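Long-range contacts in chitinase A (Cycas revoluta, PDB 4MNK), which probably hydrolyses the glycosidic bonds of chitin as a class V plant chitinase of glycoside hydrolase family 18: residues A[94-99]-A[132-137]; A[123-128]-A[171-176]; A[243-248]-A[257-262]; A[284-289]-A[304-309]. All coordinates share one frame; numbering follows the deposited sequence.

Contact 1: A[94-99]-A[132-137]; sequences SARQRF and VKLVSE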
loop_
_atom_site.group_PDB
_atom_site.type_symbol
_atom_site.label_atom_id
_atom_site.label_comp_id
_atom_site.label_asym_id
_atom_site.label_seq_id
_atom_site.Cartn_x
_atom_site.Cartn_y
_atom_site.Cartn_z
ATOM N N SER A 94 11.928 -15.065 -21.499
ATOM C CA SER A 94 12.480 -13.937 -22.249
ATOM C C SER A 94 11.857 -12.617 -21.795
ATOM O O SER A 94 12.560 -11.619 -21.629
ATOM C CB SER A 94 12.297 -14.138 -23.754
ATOM O OG SER A 94 13.013 -15.273 -24.208
ATOM N N ALA A 95 10.543 -12.624 -21.585
ATOM C CA ALA A 95 9.835 -11.448 -21.083
ATOM C C ALA A 95 10.328 -11.049 -19.689
ATOM O O ALA A 95 10.527 -9.864 -19.418
ATOM C CB ALA A 95 8.331 -11.687 -21.077
ATOM N N ARG A 96 10.540 -12.038 -18.817
ATOM C CA ARG A 96 11.059 -11.776 -17.471
ATOM C C ARG A 96 12.420 -11.088 -17.533
ATOM O O ARG A 96 12.689 -10.168 -16.762
ATOM C CB ARG A 96 11.153 -13.060 -16.641
ATOM C CG ARG A 96 9.806 -13.710 -16.321
ATOM C CD ARG A 96 9.907 -14.675 -15.146
ATOM N NE ARG A 96 10.991 -15.642 -15.309
ATOM C CZ ARG A 96 10.854 -16.852 -15.844
ATOM N NH1 ARG A 96 9.671 -17.280 -16.274
ATOM N NH2 ARG A 96 11.913 -17.646 -15.945
ATOM N N GLN A 97 13.267 -11.527 -18.462
ATOM C CA GLN A 97 14.587 -10.923 -18.654
ATOM C C GLN A 97 14.471 -9.450 -19.060
ATOM O O GLN A 97 15.183 -8.596 -18.525
ATOM C CB GLN A 97 15.394 -11.719 -19.687
ATOM C CG GLN A 97 16.889 -11.406 -19.722
ATOM C CD GLN A 97 17.699 -12.453 -20.478
ATOM O OE1 GLN A 97 17.144 -13.366 -21.098
ATOM N NE2 GLN A 97 19.021 -12.326 -20.426
ATOM N N ARG A 98 13.566 -9.158 -19.993
ATOM C CA ARG A 98 13.338 -7.787 -20.450
ATOM C C ARG A 98 12.795 -6.910 -19.321
ATOM O O ARG A 98 13.218 -5.763 -19.168
ATOM C CB ARG A 98 12.402 -7.752 -21.664
ATOM C CG ARG A 98 12.949 -8.480 -22.893
ATOM C CD ARG A 98 12.173 -8.147 -24.159
ATOM N NE ARG A 98 10.762 -8.527 -24.078
ATOM C CZ ARG A 98 10.280 -9.733 -24.365
ATOM N NH1 ARG A 98 11.089 -10.712 -24.750
ATOM N NH2 ARG A 98 8.978 -9.964 -24.261
ATOM N N PHE A 99 11.876 -7.463 -18.530
ATOM C CA PHE A 99 11.299 -6.769 -17.379
ATOM C C PHE A 99 12.371 -6.426 -16.348
ATOM O O PHE A 99 12.432 -5.301 -15.858
ATOM C CB PHE A 99 10.206 -7.627 -16.732
ATOM C CG PHE A 99 9.617 -7.033 -15.474
ATOM C CD1 PHE A 99 8.425 -6.317 -15.520
ATOM C CD2 PHE A 99 10.244 -7.201 -14.241
ATOM C CE1 PHE A 99 7.867 -5.772 -14.360
ATOM C CE2 PHE A 99 9.696 -6.655 -13.077
ATOM C CZ PHE A 99 8.507 -5.941 -13.142
ATOM N N VAL A 132 7.768 -16.254 -8.259
ATOM C CA VAL A 132 9.031 -16.651 -7.629
ATOM C C VAL A 132 10.200 -16.560 -8.622
ATOM O O VAL A 132 11.265 -16.044 -8.278
ATOM C CB VAL A 132 8.924 -18.073 -6.998
ATOM C CG1 VAL A 132 10.299 -18.710 -6.780
ATOM C CG2 VAL A 132 8.142 -18.019 -5.693
ATOM N N LYS A 133 9.994 -17.044 -9.848
ATOM C CA LYS A 133 11.020 -16.969 -10.893
ATOM C C LYS A 133 11.394 -15.517 -11.185
ATOM O O LYS A 133 12.572 -15.175 -11.211
ATOM C CB LYS A 133 10.558 -17.663 -12.177
ATOM C CG LYS A 133 10.315 -19.162 -12.048
ATOM C CD LYS A 133 9.804 -19.747 -13.358
ATOM C CE LYS A 133 9.245 -21.145 -13.170
ATOM N NZ LYS A 133 8.714 -21.695 -14.450
ATOM N N LEU A 134 10.388 -14.667 -11.388
ATOM C CA LEU A 134 10.626 -13.249 -11.664
ATOM C C LEU A 134 11.422 -12.577 -10.549
ATOM O O LEU A 134 12.429 -11.913 -10.807
ATOM C CB LEU A 134 9.307 -12.495 -11.880
ATOM C CG LEU A 134 9.453 -11.012 -12.251
ATOM C CD1 LEU A 134 9.771 -10.854 -13.736
ATOM C CD2 LEU A 134 8.201 -10.225 -11.874
ATOM N N VAL A 135 10.961 -12.755 -9.314
ATOM C CA VAL A 135 11.565 -12.082 -8.169
ATOM C C VAL A 135 12.988 -12.581 -7.899
ATOM O O VAL A 135 13.878 -11.788 -7.583
ATOM C CB VAL A 135 10.663 -12.175 -6.914
ATOM C CG1 VAL A 135 11.355 -11.588 -5.694
ATOM C CG2 VAL A 135 9.347 -11.446 -7.156
ATOM N N SER A 136 13.212 -13.885 -8.056
ATOM C CA SER A 136 14.553 -14.438 -7.872
ATOM C C SER A 136 15.527 -13.833 -8.886
ATOM O O SER A 136 16.646 -13.446 -8.536
ATOM C CB SER A 136 14.536 -15.962 -7.981
ATOM O OG SER A 136 15.822 -16.497 -7.721
ATOM N N GLU A 137 15.086 -13.739 -10.139
ATOM C CA GLU A 137 15.885 -13.143 -11.208
ATOM C C GLU A 137 16.131 -11.651 -10.968
ATOM O O GLU A 137 17.228 -11.145 -11.221
ATOM C CB GLU A 137 15.227 -13.396 -12.568
ATOM C CG GLU A 137 15.302 -14.867 -13.004
ATOM C CD GLU A 137 14.228 -15.282 -14.007
ATOM O OE1 GLU A 137 13.529 -14.412 -14.562
ATOM O OE2 GLU A 137 14.090 -16.502 -14.244
#

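Contact 2: A[123-128]-A[171-176]; sequences EPQLEM and VVTEYP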
loop_
_atom_site.group_PDB
_atom_site.type_symbol
_atom_site.label_atom_id
_atom_site.label_comp_id
_atom_site.label_asym_id
_atom_site.label_seq_id
_atom_site.Cartn_x
_atom_site.Cartn_y
_atom_site.Cartn_z
ATOM N N GLU A 123 -1.630 -15.590 -7.437
ATOM C CA GLU A 123 -2.423 -16.787 -7.186
ATOM C C GLU A 123 -3.170 -17.136 -8.476
ATOM O O GLU A 123 -3.475 -16.241 -9.264
ATOM C CB GLU A 123 -3.383 -16.574 -6.003
ATOM C CG GLU A 123 -4.397 -15.434 -6.155
ATOM C CD GLU A 123 -5.649 -15.842 -6.917
ATOM O OE1 GLU A 123 -5.930 -17.056 -7.011
ATOM O OE2 GLU A 123 -6.354 -14.941 -7.421
ATOM N N PRO A 124 -3.468 -18.432 -8.704
ATOM C CA PRO A 124 -3.215 -19.614 -7.870
ATOM C C PRO A 124 -1.754 -20.091 -7.886
ATOM O O PRO A 124 -0.855 -19.316 -8.223
ATOM C CB PRO A 124 -4.156 -20.665 -8.468
ATOM C CG PRO A 124 -4.298 -20.269 -9.880
ATOM C CD PRO A 124 -4.266 -18.771 -9.898
ATOM N N GLN A 125 -1.525 -21.352 -7.519
ATOM C CA GLN A 125 -0.167 -21.870 -7.320
ATOM C C GLN A 125 0.782 -21.612 -8.495
ATOM O O GLN A 125 1.928 -21.209 -8.285
ATOM C CB GLN A 125 -0.194 -23.360 -6.955
ATOM C CG GLN A 125 1.169 -23.967 -6.605
ATOM C CD GLN A 125 1.871 -23.272 -5.443
ATOM O OE1 GLN A 125 1.238 -22.857 -4.469
ATOM N NE2 GLN A 125 3.190 -23.156 -5.538
ATOM N N LEU A 126 0.309 -21.837 -9.722
ATOM C CA LEU A 126 1.122 -21.579 -10.912
ATOM C C LEU A 126 1.636 -20.141 -10.942
ATOM O O LEU A 126 2.803 -19.897 -11.257
ATOM C CB LEU A 126 0.344 -21.888 -12.198
ATOM C CG LEU A 126 1.049 -21.526 -13.515
ATOM C CD1 LEU A 126 2.364 -22.287 -13.681
ATOM C CD2 LEU A 126 0.137 -21.758 -14.706
ATOM N N GLU A 127 0.763 -19.199 -10.604
ATOM C CA GLU A 127 1.126 -17.790 -10.614
ATOM C C GLU A 127 2.140 -17.432 -9.532
ATOM O O GLU A 127 3.025 -16.611 -9.767
ATOM C CB GLU A 127 -0.117 -16.898 -10.552
ATOM C CG GLU A 127 -1.045 -17.061 -11.759
ATOM C CD GLU A 127 -0.316 -16.985 -13.099
ATOM O OE1 GLU A 127 0.650 -16.203 -13.229
ATOM O OE2 GLU A 127 -0.720 -17.705 -14.033
ATOM N N MET A 128 2.031 -18.061 -8.362
ATOM C CA MET A 128 3.045 -17.887 -7.323
ATOM C C MET A 128 4.392 -18.453 -7.778
ATOM O O MET A 128 5.423 -17.801 -7.621
ATOM C CB MET A 128 2.610 -18.520 -5.999
ATOM C CG MET A 128 3.593 -18.297 -4.842
ATOM S SD MET A 128 3.864 -16.558 -4.425
ATOM C CE MET A 128 2.380 -16.204 -3.486
ATOM N N VAL A 171 -7.338 -21.768 0.807
ATOM C CA VAL A 171 -5.913 -21.624 0.507
ATOM C C VAL A 171 -5.554 -22.291 -0.819
ATOM O O VAL A 171 -5.642 -23.515 -0.953
ATOM C CB VAL A 171 -5.016 -22.176 1.648
ATOM C CG1 VAL A 171 -3.538 -21.980 1.316
ATOM C CG2 VAL A 171 -5.351 -21.506 2.977
ATOM N N VAL A 172 -5.158 -21.475 -1.792
ATOM C CA VAL A 172 -4.703 -21.978 -3.090
ATOM C C VAL A 172 -3.184 -21.868 -3.216
ATOM O O VAL A 172 -2.547 -22.657 -3.918
ATOM C CB VAL A 172 -5.428 -21.295 -4.290
ATOM C CG1 VAL A 172 -6.934 -21.410 -4.137
ATOM C CG2 VAL A 172 -5.020 -19.830 -4.454
ATOM N N THR A 173 -2.622 -20.875 -2.527
ATOM C CA THR A 173 -1.179 -20.687 -2.413
ATOM C C THR A 173 -0.896 -19.799 -1.198
ATOM O O THR A 173 -1.820 -19.413 -0.473
ATOM C CB THR A 173 -0.547 -20.113 -3.723
ATOM O OG1 THR A 173 0.882 -20.176 -3.640
ATOM C CG2 THR A 173 -0.995 -18.675 -3.988
ATOM N N GLU A 174 0.376 -19.495 -0.965
ATOM C CA GLU A 174 0.771 -18.638 0.146
ATOM C C GLU A 174 2.100 -17.975 -0.168
ATOM O O GLU A 174 2.862 -18.471 -0.996
ATOM C CB GLU A 174 0.859 -19.439 1.452
ATOM C CG GLU A 174 1.918 -20.531 1.475
ATOM C CD GLU A 174 1.769 -21.440 2.674
ATOM O OE1 GLU A 174 0.839 -22.274 2.673
ATOM O OE2 GLU A 174 2.580 -21.317 3.614
ATOM N N TYR A 175 2.377 -16.856 0.491
ATOM C CA TYR A 175 3.644 -16.163 0.294
ATOM C C TYR A 175 4.789 -16.962 0.909
ATOM O O TYR A 175 4.720 -17.342 2.083
ATOM C CB TYR A 175 3.597 -14.760 0.894
ATOM C CG TYR A 175 2.667 -13.811 0.178
ATOM C CD1 TYR A 175 1.390 -13.555 0.673
ATOM C CD2 TYR A 175 3.064 -13.162 -0.992
ATOM C CE1 TYR A 175 0.524 -12.681 0.020
ATOM C CE2 TYR A 175 2.207 -12.284 -1.657
ATOM C CZ TYR A 175 0.938 -12.045 -1.142
ATOM O OH TYR A 175 0.081 -11.173 -1.780
ATOM N N PRO A 176 5.841 -17.230 0.115
ATOM C CA PRO A 176 6.994 -17.960 0.645
ATOM C C PRO A 176 7.883 -17.013 1.455
ATOM O O PRO A 176 8.685 -16.271 0.885
ATOM C CB PRO A 176 7.698 -18.468 -0.618
ATOM C CG PRO A 176 7.321 -17.490 -1.692
ATOM C CD PRO A 176 5.968 -16.939 -1.327
HETATM O O HOH W 1 -3.474 -23.573 -6.900
#

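Contact 3: A[243-248]-A[257-262]; sequences RSWLLK and APAVGA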
loop_
_atom_site.group_PDB
_atom_site.type_symbol
_atom_site.label_atom_id
_atom_site.label_comp_id
_atom_site.label_asym_id
_atom_site.label_seq_id
_atom_site.Cartn_x
_atom_site.Cartn_y
_atom_site.Cartn_z
ATOM N N ARG A 243 -13.910 3.639 3.609
ATOM C CA ARG A 243 -14.926 2.992 2.790
ATOM C C ARG A 243 -16.300 3.476 3.228
ATOM O O ARG A 243 -16.591 3.544 4.427
ATOM C CB ARG A 243 -14.827 1.469 2.895
ATOM C CG ARG A 243 -13.600 0.871 2.220
ATOM C CD ARG A 243 -13.801 0.758 0.723
ATOM N NE ARG A 243 -12.566 0.411 0.031
ATOM C CZ ARG A 243 -12.371 0.572 -1.274
ATOM N NH1 ARG A 243 -13.331 1.079 -2.038
ATOM N NH2 ARG A 243 -11.211 0.230 -1.814
ATOM N N SER A 244 -17.136 3.814 2.253
ATOM C CA SER A 244 -18.423 4.431 2.534
ATOM C C SER A 244 -19.597 3.601 2.041
ATOM O O SER A 244 -19.492 2.867 1.050
ATOM C CB SER A 244 -18.484 5.825 1.913
ATOM O OG SER A 244 -18.434 5.730 0.503
ATOM N N TRP A 245 -20.717 3.758 2.739
ATOM C CA TRP A 245 -21.967 3.085 2.431
ATOM C C TRP A 245 -23.095 4.107 2.438
ATOM O O TRP A 245 -22.987 5.164 3.072
ATOM C CB TRP A 245 -22.309 2.081 3.527
ATOM C CG TRP A 245 -21.557 0.787 3.577
ATOM C CD1 TRP A 245 -21.972 -0.419 3.088
ATOM C CD2 TRP A 245 -20.305 0.542 4.229
ATOM N NE1 TRP A 245 -21.046 -1.391 3.367
ATOM C CE2 TRP A 245 -20.011 -0.829 4.066
ATOM C CE3 TRP A 245 -19.389 1.352 4.912
ATOM C CZ2 TRP A 245 -18.849 -1.412 4.575
ATOM C CZ3 TRP A 245 -18.226 0.770 5.411
ATOM C CH2 TRP A 245 -17.968 -0.599 5.237
ATOM N N LEU A 246 -24.186 3.767 1.757
ATOM C CA LEU A 246 -25.462 4.440 1.955
ATOM C C LEU A 246 -26.288 3.604 2.925
ATOM O O LEU A 246 -26.451 2.396 2.727
ATOM C CB LEU A 246 -26.206 4.622 0.630
ATOM C CG LEU A 246 -25.524 5.483 -0.439
ATOM C CD1 LEU A 246 -26.349 5.504 -1.716
ATOM C CD2 LEU A 246 -25.277 6.901 0.059
ATOM N N LEU A 247 -26.788 4.244 3.978
ATOM C CA LEU A 247 -27.552 3.555 5.014
ATOM C C LEU A 247 -28.966 3.238 4.557
ATOM O O LEU A 247 -29.598 4.038 3.860
ATOM C CB LEU A 247 -27.601 4.391 6.295
ATOM C CG LEU A 247 -26.273 4.658 7.010
ATOM C CD1 LEU A 247 -26.460 5.709 8.086
ATOM C CD2 LEU A 247 -25.689 3.381 7.599
ATOM N N LYS A 248 -29.457 2.068 4.954
ATOM C CA LYS A 248 -30.841 1.690 4.690
ATOM C C LYS A 248 -31.796 2.557 5.511
ATOM O O LYS A 248 -32.834 2.991 5.006
ATOM C CB LYS A 248 -31.068 0.202 4.980
ATOM C CG LYS A 248 -32.412 -0.333 4.486
ATOM C CD LYS A 248 -32.519 -1.849 4.625
ATOM C CE LYS A 248 -31.855 -2.581 3.463
ATOM N NZ LYS A 248 -31.942 -4.061 3.616
ATOM N N ALA A 257 -24.799 -1.721 10.823
ATOM C CA ALA A 257 -26.050 -1.134 10.339
ATOM C C ALA A 257 -26.306 -1.555 8.889
ATOM O O ALA A 257 -25.358 -1.630 8.107
ATOM C CB ALA A 257 -25.995 0.382 10.449
ATOM N N PRO A 258 -27.579 -1.826 8.531
ATOM C CA PRO A 258 -27.911 -2.238 7.164
ATOM C C PRO A 258 -27.615 -1.140 6.144
ATOM O O PRO A 258 -27.837 0.042 6.423
ATOM C CB PRO A 258 -29.419 -2.507 7.234
ATOM C CG PRO A 258 -29.894 -1.699 8.386
ATOM C CD PRO A 258 -28.781 -1.760 9.383
ATOM N N ALA A 259 -27.112 -1.543 4.980
ATOM C CA ALA A 259 -26.734 -0.609 3.919
ATOM C C ALA A 259 -27.315 -1.013 2.564
ATOM O O ALA A 259 -27.692 -2.172 2.359
ATOM C CB ALA A 259 -25.222 -0.494 3.841
ATOM N N VAL A 260 -27.374 -0.055 1.639
ATOM C CA VAL A 260 -28.010 -0.265 0.330
ATOM C C VAL A 260 -27.094 -0.029 -0.881
ATOM O O VAL A 260 -27.551 -0.055 -2.030
ATOM C CB VAL A 260 -29.319 0.565 0.180
ATOM C CG1 VAL A 260 -30.398 0.038 1.118
ATOM C CG2 VAL A 260 -29.063 2.050 0.428
ATOM N N GLY A 261 -25.809 0.199 -0.624
ATOM C CA GLY A 261 -24.840 0.402 -1.696
ATOM C C GLY A 261 -23.699 1.322 -1.313
ATOM O O GLY A 261 -23.563 1.710 -0.149
ATOM N N ALA A 262 -22.884 1.668 -2.305
ATOM C CA ALA A 262 -21.710 2.512 -2.108
ATOM C C ALA A 262 -22.076 3.956 -1.811
ATOM O O ALA A 262 -22.939 4.539 -2.468
ATOM C CB ALA A 262 -20.805 2.444 -3.333
#

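Contact 4: A[284-289]-A[304-309]; sequences EVFDTT and YDNQQS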
loop_
_atom_site.group_PDB
_atom_site.type_symbol
_atom_site.label_atom_id
_atom_site.label_comp_id
_atom_site.label_asym_id
_atom_site.label_seq_id
_atom_site.Cartn_x
_atom_site.Cartn_y
_atom_site.Cartn_z
ATOM N N GLU A 284 -18.438 12.004 14.225
ATOM C CA GLU A 284 -17.344 11.045 14.314
ATOM C C GLU A 284 -17.480 10.187 15.564
ATOM O O GLU A 284 -17.768 10.694 16.653
ATOM C CB GLU A 284 -15.987 11.755 14.323
ATOM C CG GLU A 284 -14.812 10.817 14.583
ATOM C CD GLU A 284 -13.470 11.482 14.402
ATOM O OE1 GLU A 284 -12.753 11.104 13.454
ATOM O OE2 GLU A 284 -13.131 12.379 15.203
ATOM N N VAL A 285 -17.259 8.888 15.394
ATOM C CA VAL A 285 -17.276 7.928 16.489
ATOM C C VAL A 285 -15.991 7.113 16.443
ATOM O O VAL A 285 -15.583 6.644 15.378
ATOM C CB VAL A 285 -18.494 6.974 16.391
ATOM C CG1 VAL A 285 -18.530 6.010 17.574
ATOM C CG2 VAL A 285 -19.795 7.759 16.311
ATOM N N PHE A 286 -15.342 6.957 17.593
ATOM C CA PHE A 286 -14.224 6.036 17.701
ATOM C C PHE A 286 -14.747 4.687 18.166
ATOM O O PHE A 286 -15.499 4.609 19.140
ATOM C CB PHE A 286 -13.155 6.555 18.665
ATOM C CG PHE A 286 -12.037 5.579 18.908
ATOM C CD1 PHE A 286 -11.962 4.873 20.103
ATOM C CD2 PHE A 286 -11.062 5.357 17.937
ATOM C CE1 PHE A 286 -10.934 3.967 20.332
ATOM C CE2 PHE A 286 -10.036 4.449 18.154
ATOM C CZ PHE A 286 -9.969 3.752 19.356
ATOM N N ASP A 287 -14.357 3.632 17.458
ATOM C CA ASP A 287 -14.759 2.283 17.824
ATOM C C ASP A 287 -13.599 1.527 18.455
ATOM O O ASP A 287 -12.692 1.062 17.760
ATOM C CB ASP A 287 -15.291 1.517 16.612
ATOM C CG ASP A 287 -15.954 0.220 17.005
ATOM O OD1 ASP A 287 -17.015 0.281 17.663
ATOM O OD2 ASP A 287 -15.417 -0.855 16.670
ATOM N N THR A 288 -13.639 1.390 19.776
ATOM C CA THR A 288 -12.545 0.751 20.493
ATOM C C THR A 288 -12.437 -0.750 20.213
ATOM O O THR A 288 -11.344 -1.312 20.250
ATOM C CB THR A 288 -12.599 1.047 22.007
ATOM O OG1 THR A 288 -11.381 0.611 22.616
ATOM C CG2 THR A 288 -13.786 0.363 22.686
ATOM N N THR A 289 -13.574 -1.376 19.912
ATOM C CA THR A 289 -13.643 -2.808 19.621
ATOM C C THR A 289 -12.754 -3.190 18.432
ATOM O O THR A 289 -12.044 -4.197 18.479
ATOM C CB THR A 289 -15.116 -3.252 19.379
ATOM O OG1 THR A 289 -15.899 -2.973 20.549
ATOM C CG2 THR A 289 -15.211 -4.743 19.058
ATOM N N TYR A 304 -13.070 4.558 8.634
ATOM C CA TYR A 304 -11.734 5.060 8.304
ATOM C C TYR A 304 -10.830 5.026 9.528
ATOM O O TYR A 304 -11.252 4.628 10.620
ATOM C CB TYR A 304 -11.824 6.499 7.763
ATOM C CG TYR A 304 -12.467 7.458 8.742
ATOM C CD1 TYR A 304 -11.692 8.323 9.518
ATOM C CD2 TYR A 304 -13.851 7.477 8.920
ATOM C CE1 TYR A 304 -12.286 9.191 10.438
ATOM C CE2 TYR A 304 -14.451 8.336 9.832
ATOM C CZ TYR A 304 -13.665 9.186 10.585
ATOM O OH TYR A 304 -14.282 10.027 11.482
ATOM N N ASP A 305 -9.583 5.446 9.341
ATOM C CA ASP A 305 -8.657 5.627 10.447
ATOM C C ASP A 305 -8.531 7.099 10.798
ATOM O O ASP A 305 -8.411 7.951 9.914
ATOM C CB ASP A 305 -7.289 5.034 10.116
ATOM C CG ASP A 305 -7.240 3.541 10.356
ATOM O OD1 ASP A 305 -7.346 3.128 11.532
ATOM O OD2 ASP A 305 -7.101 2.781 9.374
ATOM N N ASN A 306 -8.575 7.394 12.092
ATOM C CA ASN A 306 -8.404 8.764 12.559
ATOM C C ASN A 306 -7.154 8.917 13.419
ATOM O O ASN A 306 -6.332 8.003 13.506
ATOM C CB ASN A 306 -9.670 9.289 13.260
ATOM C CG ASN A 306 -9.912 8.660 14.629
ATOM O OD1 ASN A 306 -9.161 7.801 15.095
ATOM N ND2 ASN A 306 -10.983 9.097 15.278
ATOM N N GLN A 307 -7.015 10.076 14.051
ATOM C CA GLN A 307 -5.835 10.388 14.840
ATOM C C GLN A 307 -5.579 9.338 15.929
ATOM O O GLN A 307 -4.448 8.884 16.124
ATOM C CB GLN A 307 -5.977 11.792 15.439
ATOM C CG GLN A 307 -6.027 12.934 14.397
ATOM C CD GLN A 307 -7.436 13.347 13.950
ATOM O OE1 GLN A 307 -8.311 12.513 13.686
ATOM N NE2 GLN A 307 -7.643 14.656 13.831
ATOM N N GLN A 308 -6.644 8.930 16.613
ATOM C CA GLN A 308 -6.542 7.932 17.673
ATOM C C GLN A 308 -6.209 6.535 17.145
ATOM O O GLN A 308 -5.307 5.875 17.662
ATOM C CB GLN A 308 -7.823 7.891 18.508
ATOM C CG GLN A 308 -7.727 6.983 19.720
ATOM C CD GLN A 308 -8.928 7.084 20.635
ATOM O OE1 GLN A 308 -9.923 7.737 20.318
ATOM N NE2 GLN A 308 -8.836 6.436 21.788
ATOM N N SER A 309 -6.926 6.084 16.118
ATOM C CA SER A 309 -6.690 4.732 15.612
ATOM C C SER A 309 -5.314 4.590 14.961
ATOM O O SER A 309 -4.686 3.543 15.083
ATOM C CB SER A 309 -7.815 4.258 14.686
ATOM O OG SER A 309 -7.825 4.964 13.463
HETATM O O HOH W 2 -10.401 12.778 15.716
HETATM O O HOH W 3 -10.991 12.623 12.138
#

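Contact 1: A[94-99]-A[132-137]
Arg-96 and Glu-137 form a salt bridge whose side chains cross at about a right angle, the guanidinium taking the carboxylate side-on. Arg-96 NE donates almost straight to Glu-137 OE1 at 2.9 Å. Arg-96 NH2 uses the syn lone pair of Glu-137 OE2 at 3.0 Å. Both oxygens lie near the guanidinium plane, although the carboxylate is turned 34° against it. A bend in the arginine chain (chi3 -51°) sets NE for this grip. Over one face of the guanidinium sits the first methylene of Lys-133, with CB 3.8 Å from Arg-96 CZ, while the extended chain carries the ammonium away to a weak hydrogen bond with Asn-130. Glu-137 probably offsets the like charges gathered here, and Arg-96 NH1 is satisfied by Asn-90 O. Deeper in, Leu-134 supplies the apolar half: its CD1 lies 3.7 Å from Phe-99 CD2, the two side chains crossing at about a right angle, and 3.9 Å from Arg-96 CG. Phe-99 also rests on Leu-117 of strand 114-119, as does Val-135. The axes of the two helices pass 10.0 Å apart at 39°, the packing of successive outer helices in a (beta/alpha)8, or TIM, barrel.

Contact 2: A[123-128]-A[171-176]
Met-128 winds across the 171-176 segment, and its side chain meets four residues in turn, Thr-173, Pro-176, Glu-174 and Tyr-175. CB begins against Thr-173, 3.4 Å from OG1 of that residue, and Met-128 CG stays beside the same hydroxyl. The chain then folds (chi2 61°, setting SD), and Met-128 SD meets Pro-176 CD tip to tip at 3.8 Å. A second bend at chi3 (78°) turns the methyl back over the backbone: Met-128 CE lies 3.4 Å from Glu-174 O and 4.0 Å from Tyr-175 CD2, approaching that ring obliquely. The hydroxyl that Met-128 covers is itself spoken for, since Thr-173 OG1 donates to Gln-125 OE1 at 2.8 Å from a position 46° above the amide plane. The other branch, Thr-173 CG2, packs 3.8 Å from Glu-123 CB. A water links Gln-125 N, in the first turn of the helix, to Val-172 O. Val-172 and Thr-173 both face Leu-166 in a classic beta bulge of the small hairpin, while Tyr-175 OH receives a bond from the backbone N of Tyr-161, a residue of the glycan pocket. The contact thus ties the loop following glycan-binding Glu-120 to a neighbouring loop at the carbohydrate-binding end of the TIM barrel.

Contact 3: A[243-248]-A[257-262]
The indole of Trp-245 is the main flat group here, and the backbone of 257-262 passes beside its pyrrole side: Ala-259 CB approaches Trp-245 CD1 obliquely at a tight 3.3 Å, with Gly-261 O also slanting in. The ring of Trp-301 meets the indole with planes at about 75°, and Trp-245 NE1 is satisfied by Glu-199 O, so hydrogen bond and packing together fix the ring. The setting is the alpha+beta insertion domain characteristic of many family 18 chitinases, where the far end of strand 234-247 is paired antiparallel with a strand that returns after an eleven-residue connection. Trp-245 with Ala-262 and Leu-247 with Ala-259 are non-hydrogen-bonded pairs, so that Leu-246 faces two residues in between. Its N donates to Gly-261 O at 2.9 Å, and its carbonyl accepts from Val-260, Leu-246 O to Val-260 N being 2.8 Å. Beyond, Lys-248 N donates to Pro-258 O at 3.0 Å. The returning chain turns a corner at Gly-261, whose phi of 149° is readily reached only without a side chain. At the near end, Arg-243 pairs with Asp-193 and touches a bound sugar, connecting this strand to the glycan pocket. Outward, Lys-248 crosses Val-260 at about a right angle; a bend at chi3 (-83°) sets the lysine CE 3.8 Å from Val-260 CG1. Leu-246 CB touches Val-260 CG2 at 3.8 Å, and Leu-246 CG comes within 3.4 Å of Ala-262 O.

Contact 4: A[284-289]-A[304-309]
A mixed polar and stacking contact joins Glu-284 and Phe-286, alternate residues of strand 283-287, to Tyr-304 and the first turn of helix 307-319. Glu-284 OE1 is the polar hub. Tyr-304 OH donates to it at 2.7 Å, arriving on the anti side of the carboxylate, whose plane is turned only 21° from that of the phenol ring. Asn-306 ND2 adds a weak bond to Glu-284 OE1 at 3.2 Å, with the amide perpendicular to the carboxylate. Two waters bridge the carboxylate oxygens, one each, to Gln-307 OE1. So many donors around one group would be expected to favour its ionised form. In family 18 terms this is the seam where the chain leaves the alpha+beta insertion domain, which follows the seventh barrel strand, and re-enters the barrel through its seventh helix. Tyr-304, packed on Ile-274 and Ile-278, ends the last strand of the insertion. The helix start is fixed by a capping box: Ser-309 N donates to Asn-306 OD1 at 3.0 Å, which leaves ND2 to face the glutamate, and Asn-306 N donates to Ser-309 OG at 2.9 Å. Ser-309 OG itself donates to Asp-305 OD1. Within the same first turn, Gln-308 lays its amide flat over one face of Phe-286, the planes 11° apart. Its CG, anti to the backbone N (chi1 -174°), makes a CH-pi contact 4.0 Å from the ring centroid. The extended chain ends with Gln-308 OE1 3.3 Å from Phe-286 CG and Gln-308 NE2 3.6 Å from Phe-286 CE1.

Overall arrangement
Contacts 1 and 2 share helix 125-149 and touch where Val-132 CG2 meets Pro-176 CG at 4.1 Å; contact 3 lies in the insertion domain and contact 4 joins that domain to a barrel helix, their centres about 18 Å apart. Between the centres of contacts 1 and 3 lie about 43 Å, on opposite sides of the chain's centre. Contact 1 is the most buried and relies on a charged pair between barrel helices, whereas the other three are partly buried. Contact 2 is mainly apolar with a single direct side-chain hydrogen bond, contact 3 is held mainly by backbone hydrogen bonds of an antiparallel pairing, and contact 4 combines water, carboxylate and amide-ring stacking. Contact 3 alone contains a residue of the glycan pocket.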